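Local atomic coordinates of interleukin-1beta (Gallus gallus, PDB entry 2WRY), a protein that probably acts as a secreted inflammatory cytokine that binds the interleukin-1 receptor, here seen as the beta-trefoil portion of the longer protein. Residues A[81-85]-A[86-90]; A[146-149]-A[150-153]. All coordinates share one frame; numbering follows the deposited sequence.

Contact 1. Residues A[81-85]-A[86-90]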
loop_
_atom_site.group_PDB
_atom_site.type_symbol
_atom_site.label_atom_id
_atom_site.label_comp_id
_atom_site.label_asym_id
_atom_site.label_seq_id
_atom_site.Cartn_x
_atom_site.Cartn_y
_atom_site.Cartn_z
ATOM N N VAL A 81 4.514 7.951 -7.344
ATOM C CA VAL A 81 5.229 8.702 -8.379
ATOM C C VAL A 81 4.572 10.044 -8.579
ATOM O O VAL A 81 3.392 10.229 -8.228
ATOM C CB VAL A 81 5.255 7.948 -9.734
ATOM C CG1 VAL A 81 5.972 6.593 -9.620
ATOM C CG2 VAL A 81 3.864 7.796 -10.329
ATOM N N MET A 82 5.329 10.986 -9.161
ATOM C CA MET A 82 4.731 12.259 -9.529
ATOM C C MET A 82 3.938 12.083 -10.821
ATOM O O MET A 82 4.440 11.501 -11.806
ATOM C CB MET A 82 5.817 13.305 -9.782
ATOM C CG MET A 82 5.247 14.690 -9.855
ATOM S SD MET A 82 4.780 15.284 -8.239
ATOM C CE MET A 82 6.354 15.756 -7.505
ATOM N N SER A 83 2.728 12.609 -10.814
ATOM C CA SER A 83 1.896 12.692 -12.010
ATOM C C SER A 83 1.406 14.124 -12.130
ATOM O O SER A 83 0.669 14.638 -11.276
ATOM C CB SER A 83 0.706 11.724 -11.933
ATOM O OG SER A 83 -0.059 11.790 -13.142
ATOM N N GLY A 84 1.836 14.764 -13.207
ATOM C CA GLY A 84 1.703 16.171 -13.336
ATOM C C GLY A 84 2.664 16.723 -12.305
ATOM O O GLY A 84 3.916 16.502 -12.364
ATOM N N THR A 85 2.057 17.449 -11.383
ATOM C CA THR A 85 2.734 18.046 -10.234
ATOM C C THR A 85 2.197 17.483 -8.911
ATOM O O THR A 85 2.371 18.102 -7.862
ATOM C CB THR A 85 2.550 19.587 -10.208
ATOM O OG1 THR A 85 1.144 19.882 -10.093
ATOM C CG2 THR A 85 3.176 20.259 -11.484
ATOM N N GLU A 86 1.571 16.309 -8.947
ATOM C CA GLU A 86 0.968 15.759 -7.720
ATOM C C GLU A 86 1.464 14.340 -7.437
ATOM O O GLU A 86 1.492 13.499 -8.343
ATOM C CB GLU A 86 -0.544 15.742 -7.872
ATOM C CG GLU A 86 -1.178 17.125 -7.717
ATOM C CD GLU A 86 -2.672 17.117 -8.005
ATOM O OE1 GLU A 86 -3.130 16.236 -8.772
ATOM O OE2 GLU A 86 -3.387 17.988 -7.457
ATOM N N PRO A 87 1.855 14.061 -6.177
ATOM C CA PRO A 87 2.198 12.690 -5.788
ATOM C C PRO A 87 0.977 11.798 -5.977
ATOM O O PRO A 87 -0.164 12.202 -5.633
ATOM C CB PRO A 87 2.531 12.830 -4.290
ATOM C CG PRO A 87 2.988 14.289 -4.171
ATOM C CD PRO A 87 2.022 14.998 -5.048
ATOM N N THR A 88 1.218 10.612 -6.542
ATOM C CA THR A 88 0.144 9.720 -6.962
ATOM C C THR A 88 0.522 8.290 -6.632
ATOM O O THR A 88 1.679 7.900 -6.783
ATOM C CB THR A 88 -0.070 9.863 -8.494
ATOM O OG1 THR A 88 -0.408 11.233 -8.774
ATOM C CG2 THR A 88 -1.180 8.962 -8.993
ATOM N N LEU A 89 -0.462 7.522 -6.162
ATOM C CA LEU A 89 -0.287 6.086 -6.012
ATOM C C LEU A 89 -0.609 5.425 -7.343
ATOM O O LEU A 89 -1.670 5.681 -7.964
ATOM C CB LEU A 89 -1.270 5.588 -4.941
ATOM C CG LEU A 89 -1.143 4.097 -4.604
ATOM C CD1 LEU A 89 0.195 3.812 -3.906
ATOM C CD2 LEU A 89 -2.309 3.713 -3.689
ATOM N N GLN A 90 0.311 4.572 -7.775
ATOM C CA GLN A 90 0.034 3.770 -8.970
ATOM C C GLN A 90 0.347 2.312 -8.752
ATOM O O GLN A 90 0.946 1.921 -7.752
ATOM C CB GLN A 90 0.743 4.329 -10.191
ATOM C CG GLN A 90 2.208 4.298 -10.174
ATOM C CD GLN A 90 2.797 4.690 -11.539
ATOM O OE1 GLN A 90 2.185 5.449 -12.315
ATOM N NE2 GLN A 90 3.981 4.181 -11.826
#
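Val81 and Gln90 meet on the side of a tight beta hairpin away from its turn, their side chains crossing at about a right angle. The CG2 methyl of Val81 lies 3.5 Å from Gln90 CD, at the carboxamide, and CG1 stands nearest its NE2. Gln90 CG sits between its own backbone N and carbonyl carbon (chi1 65°), and from there the extended chain carries the amide back to the valine; NE2 finds its strongest partner in Glu92, which would limit the amide's rotation. On the same face, Thr88 and Ser83 touch diagonally: the Thr88 hydroxyl OG1 comes within 3.4 Å of Ser83 CB. Thr88 OG1 also donates to Glu86 O of its own strand, at 3.0 Å. This oxygen is thereby gripped twice, since from the opposite face of the carbonyl plane Ser83 N reaches Glu86 O at 2.9 Å, nearly straight (173°). The return bond from Glu86 N to Ser83 O closes the type II' turn Ser83–Glu86, its donor standing well above the carbonyl plane. Gly84 supplies the positive phi of the first of the two loop residues, Gly84 and Thr85, as a type II' turn requires. Farther from the turn, Val81 and Thr88 form a second hydrogen-bonded pair, with Val81 N donating to Thr88 O at 2.9 Å and Thr88 N returning to Val81 O. Between the two, Met82 and Pro87 are a non-hydrogen-bonded pair on the other face. The methionine chain bends at chi2 and chi3, bringing SD alongside the proline ring, 4.2 Å from Pro87 CD. The hairpin joins strands 76-83 and 86-93 of the large antiparallel sheet; Arg107 touches Val81, Phe128 and Trp131 pack on Pro87, and strand 66-71 pairs with 76-83.

Contact 2. Residues A[146-149]-A[150-153]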
loop_
_atom_site.group_PDB
_atom_site.type_symbol
_atom_site.label_atom_id
_atom_site.label_comp_id
_atom_site.label_asym_id
_atom_site.label_seq_id
_atom_site.Cartn_x
_atom_site.Cartn_y
_atom_site.Cartn_z
ATOM N N THR A 146 -1.979 10.461 0.598
ATOM C CA THR A 146 -2.333 11.751 1.196
ATOM C C THR A 146 -1.244 12.223 2.151
ATOM O O THR A 146 -0.617 11.410 2.835
ATOM C CB THR A 146 -3.659 11.659 2.031
ATOM O OG1 THR A 146 -3.989 12.952 2.558
ATOM C CG2 THR A 146 -3.539 10.663 3.191
ATOM N N ASN A 147 -1.047 13.550 2.207
ATOM C CA ASN A 147 -0.156 14.174 3.237
ATOM C C ASN A 147 -1.007 14.616 4.490
ATOM O O ASN A 147 -0.511 15.325 5.383
ATOM C CB ASN A 147 0.765 15.257 2.752
ATOM C CG ASN A 147 0.038 16.404 2.035
ATOM O OD1 ASN A 147 -1.253 16.365 1.966
ATOM N ND2 ASN A 147 0.814 17.414 1.493
ATOM N N GLN A 148 -2.279 14.240 4.497
ATOM C CA GLN A 148 -3.141 14.488 5.660
ATOM C C GLN A 148 -3.774 13.135 6.131
ATOM O O GLN A 148 -4.985 12.973 6.035
ATOM C CB GLN A 148 -4.248 15.483 5.308
ATOM C CG GLN A 148 -3.741 16.884 4.876
ATOM C CD GLN A 148 -4.905 17.818 4.664
ATOM O OE1 GLN A 148 -5.725 17.612 3.785
ATOM N NE2 GLN A 148 -5.004 18.821 5.502
ATOM N N PRO A 149 -2.936 12.192 6.584
ATOM C CA PRO A 149 -3.447 10.820 6.899
ATOM C C PRO A 149 -4.563 10.861 7.945
ATOM O O PRO A 149 -4.412 11.477 8.983
ATOM C CB PRO A 149 -2.202 10.109 7.451
ATOM C CG PRO A 149 -1.258 11.255 7.914
ATOM C CD PRO A 149 -1.489 12.303 6.849
ATOM N N ASP A 150 -5.673 10.215 7.617
ATOM C CA ASP A 150 -6.806 10.035 8.559
ATOM C C ASP A 150 -7.633 11.306 8.742
ATOM O O ASP A 150 -8.469 11.367 9.667
ATOM C CB ASP A 150 -6.314 9.488 9.914
ATOM C CG ASP A 150 -5.830 8.037 9.816
ATOM O OD1 ASP A 150 -6.613 7.247 9.287
ATOM O OD2 ASP A 150 -4.690 7.746 10.246
ATOM N N GLN A 151 -7.397 12.311 7.864
ATOM C CA GLN A 151 -8.133 13.581 7.918
ATOM C C GLN A 151 -9.050 13.663 6.705
ATOM O O GLN A 151 -8.611 14.032 5.600
ATOM C CB GLN A 151 -7.179 14.762 7.970
ATOM C CG GLN A 151 -7.876 16.082 8.294
ATOM C CD GLN A 151 -6.905 17.236 8.564
ATOM O OE1 GLN A 151 -5.689 17.048 8.658
ATOM N NE2 GLN A 151 -7.456 18.434 8.710
ATOM N N VAL A 152 -10.309 13.284 6.899
ATOM C CA VAL A 152 -11.304 13.140 5.808
ATOM C C VAL A 152 -10.858 12.112 4.765
ATOM O O VAL A 152 -11.106 12.219 3.557
ATOM C CB VAL A 152 -11.704 14.503 5.148
ATOM C CG1 VAL A 152 -13.039 14.367 4.437
ATOM C CG2 VAL A 152 -11.767 15.611 6.181
ATOM N N ASN A 153 -10.173 11.109 5.285
ATOM C CA ASN A 153 -9.820 9.875 4.563
ATOM C C ASN A 153 -9.447 8.868 5.647
ATOM O O ASN A 153 -9.397 9.211 6.851
ATOM C CB ASN A 153 -8.627 10.098 3.610
ATOM C CG ASN A 153 -7.373 10.540 4.341
ATOM O OD1 ASN A 153 -6.774 9.771 5.081
ATOM N ND2 ASN A 153 -6.972 11.808 4.131
HETATM O O HOH W 1 -8.116 16.444 4.441
HETATM O O HOH W 2 -3.272 18.488 7.978
#
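A type II beta turn from Gln148 to Gln151, preceded by an ST turn at Thr146, shapes the loop that follows strand 144-146, and the carbonyl oxygen of Gln148 is its hub. Gln151 N donates to Gln148 O across 3.1 Å, closing the beta turn, while Asn153 ND2 reaches Gln148 O at 3.0 Å from the opposite face of the carbonyl plane. The asparagine donor stands above that plane, yet the oxygen lies close to the plane of the Asn153 amide. The other end of the same amide is also used: Asn153 OD1 accepts from Asp150 N at 2.8 Å. With chi1 at 61° the Asn153 side chain turns back over its own backbone, which brings the amide to the turn, where both ends bond to backbone and its flip is fixed. Thr146 approaches this amide from the opposite direction, Thr146 CG2 packing 3.7 Å from Asn153 ND2. Thr146 OG1 accepts from Gln148 N at 2.9 Å, making the ST turn. On the outer side the long chains of Gln148 and Gln151 run obliquely past one another, their amide planes 41° apart. Gln148 NE2 and Gln151 OE1 do not bond directly; a water joins them, accepting from the first and donating to the second. Another water donates to both Gln148 OE1 and Gln151 O, so solvent carries the link between these exposed amides. Asp150 has the positive phi of the turn's third position, and its OD1 accepts from Ala155 N. The loop leads on to strand 157-160: Pro149 lies against Phe132 and Ala155, Thr146 and Asn153 both touch Cys134 of strand 132-134, and the Thr146 backbone bonds to that of Phe132.

Overall arrangement
Both contacts are local and lie at the surface, each centred about 15 Å from the centre of the chain, and their own centres are about 16 Å apart. They do not touch, although their nearest atoms come within about 7 Å. Contact 1 is a hairpin joining two neighbouring strands of the large sheet, held chiefly by paired backbone bonds, with Met82 against Pro87 and a valine against an amide added. Contact 2 has no strand pairing between its halves; side-chain amides and waters, together with a turn bond, shape an irregular loop between strands. In each, one carbonyl oxygen takes two donors from opposite faces. Trp131 is a shared neighbour, touching Pro87 and Asn147.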